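Local atomic coordinates of pectinesterase A (Erwinia chrysanthemi, PDB entry 2NTP), a protein that hydrolyses the methyl esters of pectin, releasing methanol and polygalacturonate, and probably carries out the first step in the maceration and soft-rotting of plant tissue. Residues T3-S9 with P34-K40; F185-V191 with I222-I228; K217-V221 with E327-V333; S271-H275 with G308-T312. Residues are numbered along the deposited sequence.

From the N terminus, contact 1 closes the first loop, pairing strands 6-8 and 35-39 around helix 21-26 at one end of a parallel beta-helix. Contact 2 closes 192-221 and joins successive coils in the second half of the beta-helix. Contact 3 crosses it: 217-221 runs into 222-228, but its partner, 327-333, lies in the C-terminal region folded over the coils. A probable hydrogen bond, F185 N to V221 O (2.8 Å), links contacts 2 and 3. Contact 4, closing 276-307, falls within the excursion spanned by contact 3, and its strand 271-272 pairs with strand 226-229. Contacts 1, 2 and 3 reach one parallel sheet, although contact 1 lies about 19 Å (nearest atoms) from the others.

Contact 1 (T3-S9 with P34-K40); sequences TYNAVVS and PFVILIK
Strands 6-8 and 35-39 run parallel, their axes approaching to 4.6 Å at 24°. A6, V7 and V8 pair with I37, L38 and I39 (CA-CA 4.7-4.8 Å). The ladder runs L38 N to A6 O (3.0 Å), V8 N to L38 O (2.7 Å) and K40 N to V8 O (2.8 Å). Before it, N5 (phi/psi -77/-32) breaks the extended run, so that V36 O accepts N5 N at 2.9 Å and, weakly, A6 N at 3.3 Å. The m rotamer of N5 carries OD1 to V36 N (2.9 Å), while its CB sits over the face of the F35 ring, 3.7 Å from the centroid. F35 adopts t, with chi2 83°, and brings CZ to 4.1 Å from A6 CB. This is the opening beta-alpha-beta unit of the right-handed parallel beta-helix: A6, V8, I37 and I39 share one face, where helix 21-26 packs on V8, I37 and I39. Both isoleucines are mt; V8 is t, with CG2 3.7 Å from I37 CG2. On the other face V7 (t) sets CG1 4.2 Å from CD2 of L38 (tp). Y4, in m with chi2 -73°, lays its ring over L38 CB (3.7 Å to the centroid); its edge meets V36 (t), CD1 to CG1 3.9 Å. K40 (mmtp) leads its amine away to a salt bridge with D14.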
# COMPACT_ATOMS: atom_id res chain seq x y z
N THR A 3 12.04 7.58 -25.20
CA THR A 3 11.03 8.39 -25.88
C THR A 3 9.64 8.18 -25.26
O THR A 3 9.38 7.15 -24.64
CB THR A 3 11.00 8.11 -27.41
OG1 THR A 3 10.02 8.95 -28.04
CG2 THR A 3 10.69 6.64 -27.71
N TYR A 4 8.76 9.16 -25.44
CA TYR A 4 7.41 9.10 -24.89
C TYR A 4 6.34 8.95 -25.97
O TYR A 4 6.38 9.65 -26.99
CB TYR A 4 7.11 10.32 -24.01
CG TYR A 4 8.12 10.53 -22.90
CD1 TYR A 4 8.14 9.70 -21.77
CD2 TYR A 4 9.04 11.57 -22.97
CE1 TYR A 4 9.07 9.90 -20.76
CE2 TYR A 4 9.98 11.77 -21.96
CZ TYR A 4 9.98 10.93 -20.85
OH TYR A 4 10.90 11.13 -19.85
N ASN A 5 5.41 8.04 -25.75
CA ASN A 5 4.28 7.82 -26.65
C ASN A 5 3.20 8.89 -26.49
O ASN A 5 2.51 9.24 -27.46
CB ASN A 5 3.66 6.45 -26.42
CG ASN A 5 4.63 5.32 -26.72
OD1 ASN A 5 5.28 4.79 -25.82
ND2 ASN A 5 4.72 4.94 -27.99
N ALA A 6 3.06 9.41 -25.27
CA ALA A 6 2.10 10.47 -24.97
C ALA A 6 2.63 11.37 -23.86
O ALA A 6 3.43 10.93 -23.03
CB ALA A 6 0.76 9.87 -24.57
N VAL A 7 2.20 12.62 -23.86
CA VAL A 7 2.57 13.58 -22.82
C VAL A 7 1.32 14.22 -22.23
O VAL A 7 0.41 14.61 -22.97
CB VAL A 7 3.54 14.68 -23.35
CG1 VAL A 7 3.95 15.64 -22.23
CG2 VAL A 7 4.79 14.05 -23.97
N VAL A 8 1.28 14.31 -20.90
CA VAL A 8 0.19 14.98 -20.19
C VAL A 8 0.73 16.26 -19.55
O VAL A 8 1.80 16.25 -18.94
CB VAL A 8 -0.43 14.06 -19.09
CG1 VAL A 8 -1.63 14.73 -18.42
CG2 VAL A 8 -0.85 12.73 -19.67
N SER A 9 -0.01 17.36 -19.71
CA SER A 9 0.37 18.63 -19.09
C SER A 9 -0.85 19.48 -18.75
O SER A 9 -1.92 19.32 -19.34
CB SER A 9 1.32 19.43 -20.00
OG SER A 9 0.63 19.97 -21.11
N PRO A 34 5.09 -1.79 -25.41
CA PRO A 34 5.27 -0.77 -24.37
C PRO A 34 4.62 0.57 -24.74
O PRO A 34 4.72 1.02 -25.88
CB PRO A 34 6.79 -0.62 -24.25
CG PRO A 34 7.34 -1.22 -25.50
CD PRO A 34 6.39 -2.29 -25.91
N PHE A 35 3.94 1.18 -23.77
CA PHE A 35 3.36 2.51 -23.94
C PHE A 35 3.77 3.37 -22.76
O PHE A 35 3.44 3.05 -21.61
CB PHE A 35 1.84 2.42 -24.06
CG PHE A 35 1.20 3.67 -24.62
CD1 PHE A 35 1.13 3.87 -25.99
CD2 PHE A 35 0.65 4.63 -23.77
CE1 PHE A 35 0.54 5.01 -26.52
CE2 PHE A 35 0.06 5.78 -24.29
CZ PHE A 35 0.01 5.97 -25.67
N VAL A 36 4.49 4.45 -23.04
CA VAL A 36 5.11 5.28 -22.01
C VAL A 36 4.53 6.69 -22.04
O VAL A 36 4.55 7.37 -23.08
CB VAL A 36 6.65 5.34 -22.18
CG1 VAL A 36 7.31 6.01 -20.98
CG2 VAL A 36 7.22 3.94 -22.41
N ILE A 37 4.02 7.13 -20.89
CA ILE A 37 3.38 8.44 -20.77
C ILE A 37 4.16 9.34 -19.81
O ILE A 37 4.40 8.98 -18.66
CB ILE A 37 1.91 8.30 -20.30
CG1 ILE A 37 1.13 7.39 -21.25
CG2 ILE A 37 1.25 9.69 -20.18
CD1 ILE A 37 -0.22 6.92 -20.72
N LEU A 38 4.55 10.51 -20.30
CA LEU A 38 5.16 11.53 -19.46
C LEU A 38 4.06 12.39 -18.88
O LEU A 38 3.18 12.86 -19.61
CB LEU A 38 6.17 12.39 -20.23
CG LEU A 38 6.85 13.54 -19.49
CD1 LEU A 38 7.78 13.06 -18.37
CD2 LEU A 38 7.61 14.45 -20.46
N ILE A 39 4.09 12.57 -17.56
CA ILE A 39 3.13 13.43 -16.88
C ILE A 39 3.86 14.64 -16.30
O ILE A 39 4.62 14.52 -15.34
CB ILE A 39 2.38 12.66 -15.76
CG1 ILE A 39 1.69 11.41 -16.33
CG2 ILE A 39 1.37 13.56 -15.06
CD1 ILE A 39 1.23 10.40 -15.27
N LYS A 40 3.64 15.82 -16.89
CA LYS A 40 4.27 17.05 -16.40
C LYS A 40 3.68 17.47 -15.05
O LYS A 40 2.55 17.09 -14.72
CB LYS A 40 4.12 18.18 -17.43
CG LYS A 40 4.84 17.94 -18.75
CD LYS A 40 6.34 18.20 -18.62
CE LYS A 40 7.01 18.38 -19.98
NZ LYS A 40 6.66 19.69 -20.60

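Contact 2 (F185-V191 with I222-I228); sequences FNNCDLV and ITNSRVI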
# COMPACT_ATOMS: atom_id res chain seq x y z
N PHE A 185 9.88 -4.05 -0.86
CA PHE A 185 10.11 -2.62 -0.68
C PHE A 185 11.59 -2.43 -0.38
O PHE A 185 12.12 -3.04 0.55
CB PHE A 185 9.27 -2.08 0.49
CG PHE A 185 7.80 -2.30 0.33
CD1 PHE A 185 7.21 -3.52 0.68
CD2 PHE A 185 6.98 -1.29 -0.19
CE1 PHE A 185 5.84 -3.73 0.52
CE2 PHE A 185 5.62 -1.49 -0.35
CZ PHE A 185 5.05 -2.71 -0.00
N ASN A 186 12.26 -1.61 -1.19
CA ASN A 186 13.67 -1.33 -0.96
C ASN A 186 13.97 0.17 -0.93
O ASN A 186 13.54 0.91 -1.81
CB ASN A 186 14.56 -2.02 -1.98
CG ASN A 186 16.05 -1.85 -1.67
OD1 ASN A 186 16.76 -1.11 -2.35
ND2 ASN A 186 16.50 -2.49 -0.61
N ASN A 187 14.70 0.59 0.10
CA ASN A 187 15.07 2.00 0.27
C ASN A 187 13.85 2.92 0.29
O ASN A 187 13.83 3.97 -0.36
CB ASN A 187 16.09 2.43 -0.80
CG ASN A 187 16.73 3.77 -0.49
OD1 ASN A 187 17.02 4.08 0.67
ND2 ASN A 187 16.94 4.58 -1.52
N CYS A 188 12.84 2.50 1.04
CA CYS A 188 11.61 3.28 1.18
C CYS A 188 11.52 3.92 2.56
O CYS A 188 12.04 3.39 3.55
CB CYS A 188 10.39 2.38 0.95
SG CYS A 188 10.11 1.93 -0.77
N ASP A 189 10.84 5.07 2.61
CA ASP A 189 10.46 5.69 3.88
C ASP A 189 9.01 5.32 4.16
O ASP A 189 8.11 5.69 3.40
CB ASP A 189 10.60 7.21 3.81
CG ASP A 189 12.03 7.67 4.00
OD1 ASP A 189 12.92 6.83 4.17
OD2 ASP A 189 12.25 8.90 3.97
N LEU A 190 8.79 4.60 5.25
CA LEU A 190 7.45 4.23 5.67
C LEU A 190 7.07 5.13 6.83
O LEU A 190 7.66 5.06 7.91
CB LEU A 190 7.38 2.75 6.06
CG LEU A 190 7.89 1.74 5.00
CD1 LEU A 190 7.69 0.31 5.49
CD2 LEU A 190 7.22 1.92 3.63
N VAL A 191 6.08 6.00 6.59
CA VAL A 191 5.80 7.13 7.46
C VAL A 191 4.51 6.93 8.26
O VAL A 191 3.41 6.95 7.70
CB VAL A 191 5.73 8.46 6.65
CG1 VAL A 191 5.54 9.66 7.57
CG2 VAL A 191 7.00 8.63 5.79
N ILE A 222 10.29 -5.99 3.46
CA ILE A 222 10.78 -4.61 3.54
C ILE A 222 12.29 -4.61 3.81
O ILE A 222 12.73 -5.13 4.84
CB ILE A 222 10.02 -3.79 4.63
CG1 ILE A 222 8.54 -3.64 4.26
CG2 ILE A 222 10.63 -2.40 4.80
CD1 ILE A 222 7.62 -4.63 4.95
N THR A 223 13.06 -4.05 2.88
CA THR A 223 14.53 -4.11 2.96
C THR A 223 15.17 -2.72 2.88
O THR A 223 14.72 -1.87 2.10
CB THR A 223 15.15 -5.01 1.85
OG1 THR A 223 14.90 -4.45 0.55
CG2 THR A 223 14.57 -6.42 1.90
N ASN A 224 16.22 -2.51 3.67
CA ASN A 224 17.05 -1.31 3.57
C ASN A 224 16.21 -0.03 3.60
O ASN A 224 16.46 0.92 2.85
CB ASN A 224 17.90 -1.35 2.29
CG ASN A 224 18.64 -2.68 2.12
OD1 ASN A 224 18.54 -3.34 1.08
ND2 ASN A 224 19.40 -3.07 3.14
N SER A 225 15.22 -0.02 4.49
CA SER A 225 14.26 1.07 4.53
C SER A 225 14.31 1.82 5.85
O SER A 225 15.15 1.55 6.71
CB SER A 225 12.85 0.52 4.26
OG SER A 225 12.74 0.14 2.90
N ARG A 226 13.40 2.79 6.00
CA ARG A 226 13.34 3.62 7.18
C ARG A 226 11.89 3.69 7.63
O ARG A 226 11.02 4.13 6.87
CB ARG A 226 13.89 5.02 6.88
CG ARG A 226 15.41 5.04 6.61
CD ARG A 226 15.85 6.25 5.78
NE ARG A 226 15.23 6.28 4.46
CZ ARG A 226 15.57 5.51 3.42
NH1 ARG A 226 16.56 4.63 3.52
NH2 ARG A 226 14.92 5.64 2.27
N VAL A 227 11.65 3.23 8.85
CA VAL A 227 10.35 3.28 9.49
C VAL A 227 10.35 4.50 10.40
O VAL A 227 11.01 4.51 11.45
CB VAL A 227 10.08 1.95 10.25
CG1 VAL A 227 8.92 2.08 11.22
CG2 VAL A 227 9.84 0.83 9.26
N ILE A 228 9.65 5.54 9.98
CA ILE A 228 9.76 6.86 10.61
C ILE A 228 8.41 7.43 11.04
O ILE A 228 7.37 7.06 10.51
CB ILE A 228 10.50 7.89 9.69
CG1 ILE A 228 9.71 8.18 8.42
CG2 ILE A 228 11.93 7.40 9.36
CD1 ILE A 228 10.31 9.31 7.56
O HOH W 1 19.10 2.18 1.53
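I222 enters in register with F185, its CG1 3.8 Å from F185 CD1 and its CG2 4.1 Å from L190 CD1, on the interior face where F185 also stacks on F165. T223 N donates to F185 O (2.7 Å), T223 OG1 accepts N186 ND2 (2.8 Å), and T223 O accepts N187 N (3.2 Å), carrying the pairing into the bend. N224 lies in the left-handed helical region, like N187 one coil earlier; its OD1 takes another bond from N186 ND2 (2.8 Å), and a water bridges N224 O and N187 OD1. S225 OG donates to T223 O (2.9 Å) and accepts C188 N (3.0 Å) beside the C168-C188 disulfide. R226 N bonds C188 O (2.9 Å); R226 NE forms a very short salt bridge with D189 OD1 (2.4 Å), and R226 NH1 reaches N187 OD1 (2.9 Å), while N187 ND2 is hydrogen-bonded to D167. V227 turns inward beside L190. I228 N donates to L190 O (2.9 Å), and I228 CG1 packs on V191 CG2 (3.8 Å), an apolar end to the mainly polar face of N186, T223, D189 and R226. Side-chain bonds thus keep successive coils in register through the bend, and the D189 and R226 charges are paired across coils.

Contact 3 (K217-V221 with E327-V333); sequences KYGLV and EYTQSKV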
# COMPACT_ATOMS: atom_id res chain seq x y z
N LYS A 217 5.14 -18.35 -0.68
CA LYS A 217 6.46 -18.24 -0.06
C LYS A 217 6.75 -16.85 0.51
O LYS A 217 7.26 -16.73 1.63
CB LYS A 217 7.55 -18.64 -1.07
CG LYS A 217 8.94 -18.84 -0.47
CD LYS A 217 9.09 -20.19 0.23
CE LYS A 217 10.56 -20.59 0.38
NZ LYS A 217 11.40 -19.56 1.07
N TYR A 218 6.42 -15.81 -0.25
CA TYR A 218 6.72 -14.44 0.17
C TYR A 218 5.49 -13.54 0.19
O TYR A 218 4.66 -13.58 -0.71
CB TYR A 218 7.79 -13.82 -0.73
CG TYR A 218 9.08 -14.61 -0.76
CD1 TYR A 218 9.99 -14.53 0.30
CD2 TYR A 218 9.39 -15.43 -1.83
CE1 TYR A 218 11.18 -15.26 0.29
CE2 TYR A 218 10.58 -16.17 -1.86
CZ TYR A 218 11.47 -16.08 -0.79
OH TYR A 218 12.64 -16.80 -0.81
N GLY A 219 5.40 -12.73 1.25
CA GLY A 219 4.35 -11.73 1.37
C GLY A 219 4.96 -10.35 1.27
O GLY A 219 5.49 -9.97 0.22
N LEU A 220 4.91 -9.61 2.37
CA LEU A 220 5.46 -8.25 2.42
C LEU A 220 6.88 -8.30 2.94
O LEU A 220 7.12 -8.75 4.07
CB LEU A 220 4.59 -7.35 3.30
CG LEU A 220 3.07 -7.44 3.07
CD1 LEU A 220 2.32 -6.59 4.08
CD2 LEU A 220 2.70 -7.03 1.64
N VAL A 221 7.82 -7.86 2.10
CA VAL A 221 9.25 -7.91 2.44
C VAL A 221 9.81 -6.50 2.34
O VAL A 221 9.80 -5.89 1.26
CB VAL A 221 10.02 -8.91 1.53
CG1 VAL A 221 11.50 -8.99 1.93
CG2 VAL A 221 9.37 -10.31 1.58
N GLU A 327 17.45 -15.81 2.19
CA GLU A 327 16.28 -16.24 1.42
C GLU A 327 15.41 -15.06 0.98
O GLU A 327 14.44 -15.25 0.24
CB GLU A 327 15.45 -17.24 2.21
CG GLU A 327 16.18 -18.51 2.64
CD GLU A 327 16.69 -19.34 1.47
OE1 GLU A 327 16.03 -19.38 0.41
OE2 GLU A 327 17.75 -19.98 1.61
N TYR A 328 15.76 -13.86 1.43
CA TYR A 328 14.95 -12.67 1.17
C TYR A 328 15.65 -11.64 0.28
O TYR A 328 15.41 -10.43 0.39
CB TYR A 328 14.47 -12.05 2.48
CG TYR A 328 13.54 -12.94 3.27
CD1 TYR A 328 14.03 -13.83 4.23
CD2 TYR A 328 12.16 -12.92 3.04
CE1 TYR A 328 13.18 -14.66 4.95
CE2 TYR A 328 11.30 -13.74 3.76
CZ TYR A 328 11.81 -14.61 4.71
OH TYR A 328 10.96 -15.43 5.41
N THR A 329 16.52 -12.12 -0.60
CA THR A 329 17.14 -11.28 -1.62
C THR A 329 16.11 -10.93 -2.68
O THR A 329 15.11 -11.65 -2.82
CB THR A 329 18.32 -12.00 -2.31
OG1 THR A 329 17.83 -13.18 -2.95
CG2 THR A 329 19.40 -12.38 -1.29
N GLN A 330 16.34 -9.86 -3.43
CA GLN A 330 15.45 -9.49 -4.53
C GLN A 330 15.25 -10.64 -5.52
O GLN A 330 14.13 -10.91 -5.96
CB GLN A 330 15.97 -8.24 -5.25
CG GLN A 330 15.03 -7.75 -6.35
CD GLN A 330 15.58 -6.57 -7.11
OE1 GLN A 330 16.04 -5.59 -6.52
NE2 GLN A 330 15.54 -6.65 -8.43
N SER A 331 16.34 -11.34 -5.84
CA SER A 331 16.29 -12.48 -6.76
C SER A 331 15.32 -13.57 -6.29
O SER A 331 14.54 -14.10 -7.09
CB SER A 331 17.69 -13.06 -6.96
OG SER A 331 17.65 -14.20 -7.80
N LYS A 332 15.37 -13.89 -5.00
CA LYS A 332 14.52 -14.94 -4.45
C LYS A 332 13.06 -14.50 -4.32
O LYS A 332 12.15 -15.26 -4.63
CB LYS A 332 15.05 -15.44 -3.11
CG LYS A 332 16.37 -16.18 -3.22
CD LYS A 332 16.46 -17.30 -2.22
CE LYS A 332 17.67 -18.18 -2.51
NZ LYS A 332 17.43 -19.58 -2.05
N VAL A 333 12.86 -13.27 -3.87
CA VAL A 333 11.51 -12.75 -3.63
C VAL A 333 10.75 -12.55 -4.94
O VAL A 333 9.56 -12.88 -5.04
CB VAL A 333 11.53 -11.46 -2.78
CG1 VAL A 333 10.12 -10.90 -2.60
CG2 VAL A 333 12.16 -11.73 -1.42
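The ring of Y218 packs against V333, near the end of the short helix 330-334, with V333 CA over its face, 4.0 Å from the centroid and 19° off the normal: a CH-pi contact. Its CA-CB bond points toward 327-333, and its hydroxyl donates to E327 O at a short 2.6 Å, so one residue joins both ends of the segment. Its edge is turned to the face of Y328 in an offset edge-to-face pair, centroids 5.5 Å apart and planes at 80°; the closest carbons are Y218 CE1 and Y328 CD2 (3.7 Å). V333 CG2 closes on Y218 CD1 at 3.9 Å. V221 also points toward 327-333, and its CG2 touches both Y328 (CD2, 4.1 Å) and V333 (CG1, 4.3 Å). The C-terminal segment is shaped by its own bonds. T329 is the N-cap, its OG1 accepting K332 N (3.3 Å), and K332 NZ makes a salt bridge with E327 OE1 (2.8 Å). L220 points away from 327-333, and its side chain touches T208 and P210. Y328 also rests on Q264 and V266, and V333 on T182, residues of strands 264-268 and 182-186, which flank strand 220-223. The arrangement is that of a parallel beta-helix whose C-terminal tail, with a short helix, packs across the outside of one of its sheets.

Contact 4 (S271-H275 with G308-T312); sequences SMDNH and GAGAT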
# COMPACT_ATOMS: atom_id res chain seq x y z
N SER A 271 15.73 0.71 9.53
CA SER A 271 15.73 1.57 10.71
C SER A 271 14.31 1.76 11.22
O SER A 271 13.35 1.78 10.45
CB SER A 271 16.38 2.92 10.43
OG SER A 271 15.63 3.69 9.52
N MET A 272 14.18 1.88 12.54
CA MET A 272 12.87 2.06 13.16
C MET A 272 13.00 3.05 14.29
O MET A 272 13.82 2.87 15.19
CB MET A 272 12.36 0.73 13.73
CG MET A 272 12.15 -0.35 12.70
SD MET A 272 11.81 -1.95 13.45
CE MET A 272 11.61 -2.93 11.96
N ASP A 273 12.17 4.10 14.26
CA ASP A 273 12.09 5.02 15.39
C ASP A 273 11.26 4.40 16.52
O ASP A 273 10.65 3.34 16.35
CB ASP A 273 11.52 6.38 14.97
CG ASP A 273 12.00 7.52 15.86
OD1 ASP A 273 12.66 7.27 16.91
OD2 ASP A 273 11.71 8.68 15.52
N ASN A 274 11.26 5.06 17.68
CA ASN A 274 10.67 4.47 18.88
C ASN A 274 9.14 4.50 18.95
O ASN A 274 8.58 4.09 19.95
CB ASN A 274 11.30 5.05 20.16
CG ASN A 274 10.79 6.44 20.50
OD1 ASN A 274 9.97 7.01 19.79
ND2 ASN A 274 11.28 6.98 21.61
N HIS A 275 8.48 4.95 17.88
CA HIS A 275 7.02 4.83 17.80
C HIS A 275 6.61 3.35 17.66
O HIS A 275 5.47 2.98 17.98
CB HIS A 275 6.44 5.70 16.67
CG HIS A 275 6.90 5.32 15.29
ND1 HIS A 275 8.21 5.42 14.87
CD2 HIS A 275 6.20 4.87 14.23
CE1 HIS A 275 8.29 5.03 13.61
NE2 HIS A 275 7.09 4.69 13.20
N GLY A 308 17.97 1.53 15.10
CA GLY A 308 17.19 2.68 15.58
C GLY A 308 16.43 2.34 16.85
O GLY A 308 16.33 1.17 17.22
N ALA A 309 15.88 3.36 17.50
CA ALA A 309 15.28 3.21 18.83
C ALA A 309 14.11 2.23 18.92
O ALA A 309 13.85 1.68 19.99
CB ALA A 309 14.89 4.57 19.39
N GLY A 310 13.43 1.99 17.80
CA GLY A 310 12.32 1.02 17.78
C GLY A 310 12.75 -0.42 17.55
O GLY A 310 11.91 -1.31 17.47
N ALA A 311 14.05 -0.65 17.46
CA ALA A 311 14.57 -1.97 17.11
C ALA A 311 14.97 -2.81 18.32
O ALA A 311 16.14 -3.17 18.48
CB ALA A 311 15.73 -1.84 16.15
N THR A 312 14.01 -3.15 19.15
CA THR A 312 14.29 -4.04 20.28
C THR A 312 14.21 -5.51 19.87
O THR A 312 13.42 -5.89 19.00
CB THR A 312 13.35 -3.76 21.45
OG1 THR A 312 12.00 -3.81 20.98
CG2 THR A 312 13.62 -2.39 22.02
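S271 and M272 are extended and form a short strand, after which D273 and N274 leave it; opposite them G308-A311 makes a type I beta turn, closed by A311 N to G308 O at 2.9 Å. The two backbones come closest at N274 and G310, whose CA atoms are 4.0 Å apart. One hydrogen bond joins them, G310 N to M272 O (2.8 Å, 160°). G308 CA makes a CA-H...O contact with M272 O (3.4 Å). G310 CA makes another with D273 O (3.2 Å). Such closeness depends on both glycines. A CB on G308 would run into M272 O, and its phi/psi of 87/169 is itself unfavourable to a side chain; a CB on G310 would collide with D273 O. Side chains play a smaller part: N274 CB touches A309 CB at 3.7 Å, and D273 OD1 lies 4.3 Å from A309 CB. D273 OD1 also accepts N274 N (2.7 Å), while D273 OD2 forms a salt bridge with R229 and N274 OD1 a hydrogen bond with the same arginine. M272 (mtt) leads its end away from the turn and packs on V227, S306 and R317; R317 in turn bonds G310 O. Strand 271-272 is the last of its parallel sheet, and M272 is backbone-bonded to Y307, consistent with the loop after strand 300-304 being an irregular last coil of the parallel beta-helix.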